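Local coordinates for protein ribose-phosphate pyrophosphokinase (PDB 5MP7) that probably makes phosphoribosyl pyrophosphate by transferring the pyrophosphoryl group of ATP to the 1-hydroxyl of ribose 5-phosphate, with magnesium ions as cofactor, at residues H138-Q143 with V150-A155. Residues are numbered along the deposited sequence; the frame is centred on the assembly and turned at random.
Sequences HTDQIQ and VDHMRA
Asp140 and Gln143, on the 3-10 turn that follows the predicted magnesium ligand His138, reach over the edge strand 150-153 of the N-terminal parallel sheet. They meet Val150, His152 and Arg154, alternate residues of the segment. One carboxylate oxygen makes a salt bridge: Asp140 OD2 lies 2.9 Å from Arg154 NH2, at the edge of the guanidinium. The two planes stand nearly upright to each other, 83° apart, so the carboxylate offers one oxygen and does not pair side by side. The other oxygen, Asp140 OD1, lies 3.9 Å from His152 CE1, in the ring plane. The arginine chain bends at chi2 and brings the guanidinium over one face of the same ring, displaced toward its rim; Arg154 CZ sits 3.5 Å above the His152 plane. A weak bond from Arg154 NH1 to His152 O, 3.4 Å long, helps to hold it there. The nearby carboxylate may favour a positive charge on the imidazole and the arginine may disfavour it, so the net effect is uncertain.

Gln143 makes the second link, nearer the start of the strand. Its CG is anti to the backbone N (chi1 -162°) and the chain runs on extended, which carries the amide to the strand. Gln143 NE2 donates a nearly straight hydrogen bond of 3.3 Å to Val150 O, at 165°. Beside this bond, Gln143 CG packs against Val150 CB at 3.8 Å, and Val150 CG2 approaches Gln143 O at 3.6 Å.

Around the contact, His138 ND1 is hydrogen-bonded to Asp231 and Thr139 OG1 to Asp106. The backbone of Asp151 and Met153 pairs with strand 131-135 and the residue after it, while their side chains touch helix 302-314. The 3-10 turn thus packs on one side of the edge strand and this C-terminal helix on the other.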
loop_
_atom_site.group_PDB
_atom_site.type_symbol
_atom_site.label_atom_id
_atom_site.label_comp_id
_atom_site.label_asym_id
_atom_site.label_seq_id
_atom_site.Cartn_x
_atom_site.Cartn_y
_atom_site.Cartn_z
ATOM N N HIS A 138 -1.305 39.809 53.082
ATOM C CA HIS A 138 -1.560 38.731 54.015
ATOM C C HIS A 138 -0.819 38.967 55.345
ATOM O O HIS A 138 -1.365 38.682 56.411
ATOM C CB HIS A 138 -1.128 37.409 53.384
ATOM C CG HIS A 138 -1.371 36.225 54.250
ATOM N ND1 HIS A 138 -2.634 35.715 54.456
ATOM C CD2 HIS A 138 -0.524 35.457 54.973
ATOM C CE1 HIS A 138 -2.556 34.674 55.266
ATOM N NE2 HIS A 138 -1.286 34.493 55.589
ATOM N N THR A 139 0.427 39.453 55.259
ATOM C CA THR A 139 1.168 39.970 56.418
ATOM C C THR A 139 1.810 41.284 56.081
ATOM O O THR A 139 2.301 41.461 54.977
ATOM C CB THR A 139 2.308 39.033 56.881
ATOM O OG1 THR A 139 2.919 38.413 55.738
ATOM C CG2 THR A 139 1.776 37.965 57.881
ATOM N N ASP A 140 1.848 42.166 57.068
ATOM C CA ASP A 140 2.384 43.489 56.908
ATOM C C ASP A 140 3.894 43.454 56.632
ATOM O O ASP A 140 4.430 44.331 55.979
ATOM C CB ASP A 140 2.087 44.317 58.163
ATOM C CG ASP A 140 0.561 44.375 58.524
ATOM O OD1 ASP A 140 -0.210 43.492 58.079
ATOM O OD2 ASP A 140 0.140 45.298 59.273
ATOM N N GLN A 141 4.571 42.402 57.055
ATOM C CA GLN A 141 6.021 42.286 56.878
ATOM C C GLN A 141 6.443 42.122 55.440
ATOM O O GLN A 141 7.590 42.413 55.121
ATOM C CB GLN A 141 6.616 41.143 57.709
ATOM C CG GLN A 141 6.657 41.445 59.206
ATOM C CD GLN A 141 5.290 41.366 59.841
ATOM O OE1 GLN A 141 4.482 40.510 59.487
ATOM N NE2 GLN A 141 4.999 42.286 60.751
ATOM N N ILE A 142 5.528 41.691 54.561
ATOM C CA ILE A 142 5.798 41.630 53.107
ATOM C C ILE A 142 6.295 42.985 52.551
ATOM O O ILE A 142 7.007 43.032 51.558
ATOM C CB ILE A 142 4.546 41.118 52.349
ATOM C CG1 ILE A 142 4.349 39.643 52.657
ATOM C CG2 ILE A 142 4.682 41.305 50.847
ATOM C CD1 ILE A 142 3.047 39.059 52.173
ATOM N N GLN A 143 5.898 44.069 53.197
ATOM C CA GLN A 143 6.391 45.393 52.901
ATOM C C GLN A 143 7.947 45.460 52.945
ATOM O O GLN A 143 8.571 46.112 52.126
ATOM C CB GLN A 143 5.758 46.338 53.904
ATOM C CG GLN A 143 5.773 47.803 53.572
ATOM C CD GLN A 143 5.039 48.619 54.632
ATOM O OE1 GLN A 143 5.120 48.333 55.846
ATOM N NE2 GLN A 143 4.334 49.647 54.188
ATOM N N VAL A 150 7.139 50.654 49.317
ATOM C CA VAL A 150 5.974 49.785 49.166
ATOM C C VAL A 150 4.804 50.444 49.859
ATOM O O VAL A 150 4.771 50.493 51.062
ATOM C CB VAL A 150 6.178 48.415 49.826
ATOM C CG1 VAL A 150 4.899 47.579 49.747
ATOM C CG2 VAL A 150 7.324 47.693 49.165
ATOM N N ASP A 151 3.851 50.952 49.103
ATOM C CA ASP A 151 2.637 51.564 49.685
ATOM C C ASP A 151 1.609 50.482 49.966
ATOM O O ASP A 151 1.083 49.858 49.041
ATOM C CB ASP A 151 2.103 52.683 48.771
ATOM C CG ASP A 151 2.845 54.032 48.990
ATOM O OD1 ASP A 151 2.567 54.696 50.011
ATOM O OD2 ASP A 151 3.703 54.434 48.163
ATOM N N HIS A 152 1.375 50.205 51.243
ATOM C CA HIS A 152 0.482 49.125 51.664
ATOM C C HIS A 152 -0.848 49.730 52.041
ATOM O O HIS A 152 -1.017 50.216 53.137
ATOM C CB HIS A 152 1.075 48.373 52.852
ATOM C CG HIS A 152 0.195 47.292 53.417
ATOM N ND1 HIS A 152 0.496 46.650 54.594
ATOM C CD2 HIS A 152 -0.974 46.752 52.989
ATOM C CE1 HIS A 152 -0.439 45.758 54.867
ATOM N NE2 HIS A 152 -1.348 45.807 53.915
ATOM N N MET A 153 -1.795 49.665 51.127
ATOM C CA MET A 153 -3.106 50.298 51.312
ATOM C C MET A 153 -4.051 49.385 52.055
ATOM O O MET A 153 -4.030 48.161 51.905
ATOM C CB MET A 153 -3.686 50.690 49.948
ATOM C CG MET A 153 -2.805 51.647 49.149
ATOM S SD MET A 153 -2.386 53.169 50.058
ATOM C CE MET A 153 -0.863 52.866 50.953
ATOM N N ARG A 154 -4.885 49.994 52.874
ATOM C CA ARG A 154 -5.815 49.246 53.685
ATOM C C ARG A 154 -7.241 49.527 53.294
ATOM O O ARG A 154 -7.607 50.656 53.112
ATOM C CB ARG A 154 -5.614 49.604 55.156
ATOM C CG ARG A 154 -4.724 48.646 55.910
ATOM C CD ARG A 154 -3.280 49.043 55.824
ATOM N NE ARG A 154 -2.514 48.336 56.852
ATOM C CZ ARG A 154 -1.225 48.553 57.107
ATOM N NH1 ARG A 154 -0.535 49.496 56.427
ATOM N NH2 ARG A 154 -0.631 47.826 58.048
ATOM N N ALA A 155 -8.056 48.481 53.226
ATOM C CA ALA A 155 -9.485 48.604 52.939
ATOM C C ALA A 155 -10.345 48.681 54.213
ATOM O O ALA A 155 -11.561 48.748 54.133
ATOM C CB ALA A 155 -9.924 47.412 52.093
#